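Local coordinates for protein citrate synthase (Thermotoga maritima, PDB 2P2W) that probably catalyses the condensation of oxaloacetate with acetyl-CoA to give citrate and CoA, a step of the tricarboxylic acid cycle, at residues Tyr28-Phe42 with Leu165-Asp177. Numbering follows the deposited sequence.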
loop_
_atom_site.group_PDB
_atom_site.type_symbol
_atom_site.label_atom_id
_atom_site.label_comp_id
_atom_site.label_asym_id
_atom_site.label_seq_id
_atom_site.Cartn_x
_atom_site.Cartn_y
_atom_site.Cartn_z
ATOM N N TYR A 28 -7.322 -16.098 -18.270
ATOM C CA TYR A 28 -6.528 -16.476 -17.105
ATOM C C TYR A 28 -5.653 -17.615 -17.619
ATOM O O TYR A 28 -6.162 -18.686 -17.963
ATOM C CB TYR A 28 -7.408 -17.005 -15.972
ATOM C CG TYR A 28 -8.240 -15.969 -15.243
ATOM C CD1 TYR A 28 -8.157 -14.608 -15.558
ATOM C CD2 TYR A 28 -9.109 -16.357 -14.220
ATOM C CE1 TYR A 28 -8.928 -13.657 -14.864
ATOM C CE2 TYR A 28 -9.876 -15.425 -13.528
ATOM C CZ TYR A 28 -9.781 -14.079 -13.854
ATOM O OH TYR A 28 -10.553 -13.167 -13.168
ATOM N N ARG A 29 -4.347 -17.380 -17.680
ATOM C CA ARG A 29 -3.411 -18.383 -18.178
ATOM C C ARG A 29 -3.925 -19.091 -19.438
ATOM O O ARG A 29 -3.854 -20.319 -19.552
ATOM C CB ARG A 29 -3.089 -19.408 -17.079
ATOM C CG ARG A 29 -2.244 -18.833 -15.936
ATOM C CD ARG A 29 -1.871 -19.902 -14.915
ATOM N NE ARG A 29 -1.284 -19.344 -13.696
ATOM C CZ ARG A 29 -0.055 -18.842 -13.606
ATOM N NH1 ARG A 29 0.739 -18.817 -14.669
ATOM N NH2 ARG A 29 0.384 -18.373 -12.444
ATOM N N GLY A 30 -4.457 -18.309 -20.375
ATOM C CA GLY A 30 -4.937 -18.868 -21.633
ATOM C C GLY A 30 -6.410 -19.226 -21.766
ATOM O O GLY A 30 -6.907 -19.404 -22.884
ATOM N N ILE A 31 -7.115 -19.339 -20.648
ATOM C CA ILE A 31 -8.530 -19.692 -20.684
ATOM C C ILE A 31 -9.417 -18.457 -20.539
ATOM O O ILE A 31 -9.198 -17.621 -19.656
ATOM C CB ILE A 31 -8.882 -20.692 -19.555
ATOM C CG1 ILE A 31 -8.022 -21.952 -19.687
ATOM C CG2 ILE A 31 -10.362 -21.062 -19.622
ATOM C CD1 ILE A 31 -8.326 -23.018 -18.639
ATOM N N PRO A 32 -10.435 -18.325 -21.407
ATOM C CA PRO A 32 -11.349 -17.179 -21.355
ATOM C C PRO A 32 -11.996 -17.099 -19.973
ATOM O O PRO A 32 -12.465 -18.107 -19.445
ATOM C CB PRO A 32 -12.367 -17.497 -22.450
ATOM C CG PRO A 32 -11.569 -18.305 -23.428
ATOM C CD PRO A 32 -10.791 -19.227 -22.517
ATOM N N VAL A 33 -12.025 -15.903 -19.393
ATOM C CA VAL A 33 -12.600 -15.722 -18.064
ATOM C C VAL A 33 -14.067 -16.159 -17.954
ATOM O O VAL A 33 -14.478 -16.681 -16.915
ATOM C CB VAL A 33 -12.470 -14.246 -17.598
ATOM C CG1 VAL A 33 -13.390 -13.353 -18.420
ATOM C CG2 VAL A 33 -12.781 -14.139 -16.107
ATOM N N GLU A 34 -14.856 -15.955 -19.009
ATOM C CA GLU A 34 -16.263 -16.354 -18.951
ATOM C C GLU A 34 -16.428 -17.869 -18.907
ATOM O O GLU A 34 -17.405 -18.373 -18.363
ATOM C CB GLU A 34 -17.067 -15.774 -20.126
ATOM C CG GLU A 34 -16.364 -15.794 -21.452
ATOM C CD GLU A 34 -15.469 -14.583 -21.637
ATOM O OE1 GLU A 34 -16.001 -13.468 -21.863
ATOM O OE2 GLU A 34 -14.241 -14.746 -21.544
ATOM N N GLU A 35 -15.479 -18.599 -19.480
ATOM C CA GLU A 35 -15.561 -20.052 -19.437
ATOM C C GLU A 35 -15.418 -20.501 -17.986
ATOM O O GLU A 35 -16.174 -21.347 -17.501
ATOM C CB GLU A 35 -14.452 -20.681 -20.275
ATOM C CG GLU A 35 -14.854 -20.992 -21.693
ATOM C CD GLU A 35 -14.518 -22.419 -22.066
ATOM O OE1 GLU A 35 -13.383 -22.658 -22.534
ATOM O OE2 GLU A 35 -15.388 -23.300 -21.881
ATOM N N LEU A 36 -14.442 -19.927 -17.293
ATOM C CA LEU A 36 -14.213 -20.271 -15.895
ATOM C C LEU A 36 -15.377 -19.803 -15.022
ATOM O O LEU A 36 -15.864 -20.548 -14.173
ATOM C CB LEU A 36 -12.894 -19.651 -15.415
ATOM C CG LEU A 36 -11.657 -20.240 -16.101
ATOM C CD1 LEU A 36 -10.448 -19.353 -15.890
ATOM C CD2 LEU A 36 -11.410 -21.639 -15.550
ATOM N N ALA A 37 -15.836 -18.575 -15.241
ATOM C CA ALA A 37 -16.940 -18.034 -14.451
ATOM C C ALA A 37 -18.189 -18.911 -14.553
ATOM O O ALA A 37 -18.964 -19.028 -13.602
ATOM C CB ALA A 37 -17.261 -16.612 -14.905
ATOM N N GLU A 38 -18.370 -19.526 -15.714
ATOM C CA GLU A 38 -19.523 -20.381 -15.962
ATOM C C GLU A 38 -19.342 -21.825 -15.497
ATOM O O GLU A 38 -20.233 -22.400 -14.870
ATOM C CB GLU A 38 -19.839 -20.374 -17.459
ATOM C CG GLU A 38 -21.000 -21.262 -17.866
ATOM C CD GLU A 38 -21.118 -21.401 -19.371
ATOM O OE1 GLU A 38 -20.954 -20.385 -20.078
ATOM O OE2 GLU A 38 -21.374 -22.528 -19.848
ATOM N N LYS A 39 -18.181 -22.399 -15.791
ATOM C CA LYS A 39 -17.913 -23.798 -15.471
ATOM C C LYS A 39 -17.055 -24.130 -14.253
ATOM O O LYS A 39 -17.034 -25.282 -13.813
ATOM C CB LYS A 39 -17.282 -24.469 -16.694
ATOM C CG LYS A 39 -18.092 -24.315 -17.974
ATOM C CD LYS A 39 -17.328 -24.854 -19.175
ATOM C CE LYS A 39 -18.210 -24.909 -20.413
ATOM N NZ LYS A 39 -17.395 -24.957 -21.660
ATOM N N SER A 40 -16.353 -23.146 -13.704
ATOM C CA SER A 40 -15.470 -23.420 -12.573
ATOM C C SER A 40 -16.051 -23.030 -11.222
ATOM O O SER A 40 -17.246 -22.764 -11.095
ATOM C CB SER A 40 -14.126 -22.708 -12.789
ATOM O OG SER A 40 -13.101 -23.269 -11.983
ATOM N N THR A 41 -15.184 -23.019 -10.215
ATOM C CA THR A 41 -15.546 -22.663 -8.848
ATOM C C THR A 41 -14.411 -21.795 -8.318
ATOM O O THR A 41 -13.350 -21.711 -8.938
ATOM C CB THR A 41 -15.648 -23.907 -7.941
ATOM O OG1 THR A 41 -14.389 -24.590 -7.940
ATOM C CG2 THR A 41 -16.734 -24.851 -8.437
ATOM N N PHE A 42 -14.628 -21.159 -7.172
ATOM C CA PHE A 42 -13.602 -20.304 -6.588
ATOM C C PHE A 42 -12.300 -21.079 -6.394
ATOM O O PHE A 42 -11.247 -20.658 -6.870
ATOM C CB PHE A 42 -14.069 -19.758 -5.236
ATOM C CG PHE A 42 -13.227 -18.622 -4.712
ATOM C CD1 PHE A 42 -11.975 -18.865 -4.152
ATOM C CD2 PHE A 42 -13.695 -17.310 -4.764
ATOM C CE1 PHE A 42 -11.200 -17.816 -3.647
ATOM C CE2 PHE A 42 -12.931 -16.251 -4.261
ATOM C CZ PHE A 42 -11.681 -16.503 -3.701
ATOM N N LEU A 165 -24.346 -17.413 -8.382
ATOM C CA LEU A 165 -24.158 -16.126 -9.043
ATOM C C LEU A 165 -22.984 -15.389 -8.396
ATOM O O LEU A 165 -22.157 -14.786 -9.085
ATOM C CB LEU A 165 -25.439 -15.290 -8.938
ATOM C CG LEU A 165 -26.731 -16.001 -9.369
ATOM C CD1 LEU A 165 -27.898 -15.021 -9.299
ATOM C CD2 LEU A 165 -26.578 -16.568 -10.776
ATOM N N LEU A 166 -22.912 -15.441 -7.069
ATOM C CA LEU A 166 -21.827 -14.795 -6.340
ATOM C C LEU A 166 -20.492 -15.440 -6.701
ATOM O O LEU A 166 -19.489 -14.750 -6.871
ATOM C CB LEU A 166 -22.054 -14.900 -4.826
ATOM C CG LEU A 166 -20.934 -14.340 -3.939
ATOM C CD1 LEU A 166 -20.693 -12.880 -4.282
ATOM C CD2 LEU A 166 -21.304 -14.486 -2.469
ATOM N N GLU A 167 -20.483 -16.764 -6.827
ATOM C CA GLU A 167 -19.256 -17.476 -7.171
ATOM C C GLU A 167 -18.759 -17.064 -8.564
ATOM O O GLU A 167 -17.563 -16.833 -8.760
ATOM C CB GLU A 167 -19.491 -18.990 -7.104
ATOM C CG GLU A 167 -18.262 -19.832 -7.415
ATOM C CD GLU A 167 -18.147 -21.041 -6.499
ATOM O OE1 GLU A 167 -19.181 -21.689 -6.230
ATOM O OE2 GLU A 167 -17.022 -21.350 -6.054
ATOM N N SER A 168 -19.673 -16.972 -9.529
ATOM C CA SER A 168 -19.290 -16.557 -10.878
ATOM C C SER A 168 -18.682 -15.155 -10.811
ATOM O O SER A 168 -17.685 -14.868 -11.472
ATOM C CB SER A 168 -20.506 -16.538 -11.814
ATOM O OG SER A 168 -20.963 -17.847 -12.098
ATOM N N ALA A 169 -19.288 -14.288 -10.003
ATOM C CA ALA A 169 -18.801 -12.919 -9.849
ATOM C C ALA A 169 -17.379 -12.894 -9.296
ATOM O O ALA A 169 -16.526 -12.151 -9.791
ATOM C CB ALA A 169 -19.732 -12.130 -8.932
ATOM N N PHE A 170 -17.118 -13.693 -8.266
ATOM C CA PHE A 170 -15.774 -13.729 -7.694
ATOM C C PHE A 170 -14.754 -14.150 -8.751
ATOM O O PHE A 170 -13.702 -13.526 -8.900
ATOM C CB PHE A 170 -15.699 -14.702 -6.517
ATOM C CG PHE A 170 -16.289 -14.171 -5.240
ATOM C CD1 PHE A 170 -16.166 -12.827 -4.899
ATOM C CD2 PHE A 170 -16.906 -15.039 -4.340
ATOM C CE1 PHE A 170 -16.644 -12.355 -3.678
ATOM C CE2 PHE A 170 -17.386 -14.580 -3.119
ATOM C CZ PHE A 170 -17.255 -13.233 -2.784
ATOM N N ILE A 171 -15.069 -15.213 -9.481
ATOM C CA ILE A 171 -14.178 -15.713 -10.517
ATOM C C ILE A 171 -13.851 -14.613 -11.533
ATOM O O ILE A 171 -12.696 -14.439 -11.918
ATOM C CB ILE A 171 -14.805 -16.935 -11.236
ATOM C CG1 ILE A 171 -14.977 -18.082 -10.236
ATOM C CG2 ILE A 171 -13.933 -17.368 -12.407
ATOM C CD1 ILE A 171 -15.729 -19.282 -10.786
ATOM N N LEU A 172 -14.865 -13.864 -11.952
ATOM C CA LEU A 172 -14.663 -12.781 -12.914
ATOM C C LEU A 172 -13.751 -11.671 -12.375
ATOM O O LEU A 172 -13.083 -10.982 -13.146
ATOM C CB LEU A 172 -16.006 -12.154 -13.299
ATOM C CG LEU A 172 -16.974 -12.985 -14.139
ATOM C CD1 LEU A 172 -18.308 -12.253 -14.262
ATOM C CD2 LEU A 172 -16.366 -13.225 -15.508
ATOM N N LEU A 173 -13.727 -11.511 -11.055
ATOM C CA LEU A 173 -12.938 -10.462 -10.413
ATOM C C LEU A 173 -11.588 -10.885 -9.835
ATOM O O LEU A 173 -10.866 -10.057 -9.290
ATOM C CB LEU A 173 -13.764 -9.828 -9.286
ATOM C CG LEU A 173 -15.079 -9.143 -9.662
ATOM C CD1 LEU A 173 -15.938 -8.944 -8.412
ATOM C CD2 LEU A 173 -14.781 -7.807 -10.332
ATOM N N MET A 174 -11.233 -12.157 -9.946
ATOM C CA MET A 174 -9.976 -12.615 -9.369
ATOM C C MET A 174 -8.703 -11.995 -9.920
ATOM O O MET A 174 -7.746 -11.782 -9.174
ATOM C CB MET A 174 -9.838 -14.129 -9.506
ATOM C CG MET A 174 -10.628 -14.931 -8.510
ATOM S SD MET A 174 -10.212 -16.675 -8.663
ATOM C CE MET A 174 -11.339 -17.375 -7.471
ATOM N N GLU A 175 -8.682 -11.689 -11.210
ATOM C CA GLU A 175 -7.450 -11.189 -11.803
ATOM C C GLU A 175 -7.591 -10.362 -13.075
ATOM O O GLU A 175 -8.462 -10.630 -13.901
ATOM C CB GLU A 175 -6.562 -12.407 -12.093
ATOM C CG GLU A 175 -5.576 -12.240 -13.230
ATOM C CD GLU A 175 -4.400 -11.378 -12.848
ATOM O OE1 GLU A 175 -4.161 -11.222 -11.634
ATOM O OE2 GLU A 175 -3.715 -10.867 -13.764
ATOM N N GLN A 176 -6.733 -9.351 -13.225
ATOM C CA GLN A 176 -6.727 -8.546 -14.445
ATOM C C GLN A 176 -5.476 -7.708 -14.693
ATOM O O GLN A 176 -5.508 -6.476 -14.660
ATOM C CB GLN A 176 -7.961 -7.643 -14.557
ATOM C CG GLN A 176 -8.025 -7.002 -15.952
ATOM C CD GLN A 176 -9.412 -6.553 -16.360
ATOM O OE1 GLN A 176 -10.207 -7.336 -16.880
ATOM N NE2 GLN A 176 -9.708 -5.280 -16.123
ATOM N N ASP A 177 -4.369 -8.398 -14.941
ATOM C CA ASP A 177 -3.108 -7.745 -15.266
ATOM C C ASP A 177 -2.624 -6.743 -14.212
ATOM O O ASP A 177 -2.860 -6.920 -13.014
ATOM C CB ASP A 177 -3.251 -7.070 -16.639
ATOM C CG ASP A 177 -1.919 -6.832 -17.325
ATOM O OD1 ASP A 177 -1.096 -7.769 -17.381
ATOM O OD2 ASP A 177 -1.707 -5.706 -17.821
#
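With CG of Y28 turned beside its own backbone N (chi1 -72°), the phenol runs out to the C-terminal end of helix 165-173, while F42, whose CG lies opposite its N (chi1 -166°), brings its ring under the M174 methyl, with an edge toward F170. The Y28 hydroxyl works both ways: Y28 OH donates to I171 O at 2.8 Å, meeting that carbonyl in its plane, and accepts the N-H of E175, so one side-chain oxygen holds the chain where it leaves the helix. A phenylalanine here would keep the ring but would probably leave the N-H of E175 without this acceptor and I171 O without this donor. At the other end, OE2 of E167 takes the N-H of F42 in a nearly straight bond, N to OE2 2.6 Å, on the anti side and somewhat out of the carboxylate plane. The methyl CE of M174 sits squarely over one face of the F42 ring, 3.5 Å from its centroid, a CH-pi contact with the sulfur farther out along the same normal; F42 also turns an edge to the F170 ring in an offset T-shaped pair, the planes almost perpendicular. All this belongs to the mostly helical citrate synthase fold, where the axis of 33-39 and that of the 165-173 part of helix 163-173 run roughly antiparallel (152°), 8.3 Å apart at closest approach. The small A37 side chain is consistent with this close approach: CD2 of L172 comes to 3.6 Å from A37 CB, and CG2 of I171 lies against the A37 backbone. S168 OG donates to A37 O at 2.8 Å, from a position tilted out of the carbonyl plane. Past the helix, Q176 reaches the bound citrate, probably from the crystallisation liquor, and D177 bonds T346 and S347 of the second subunit.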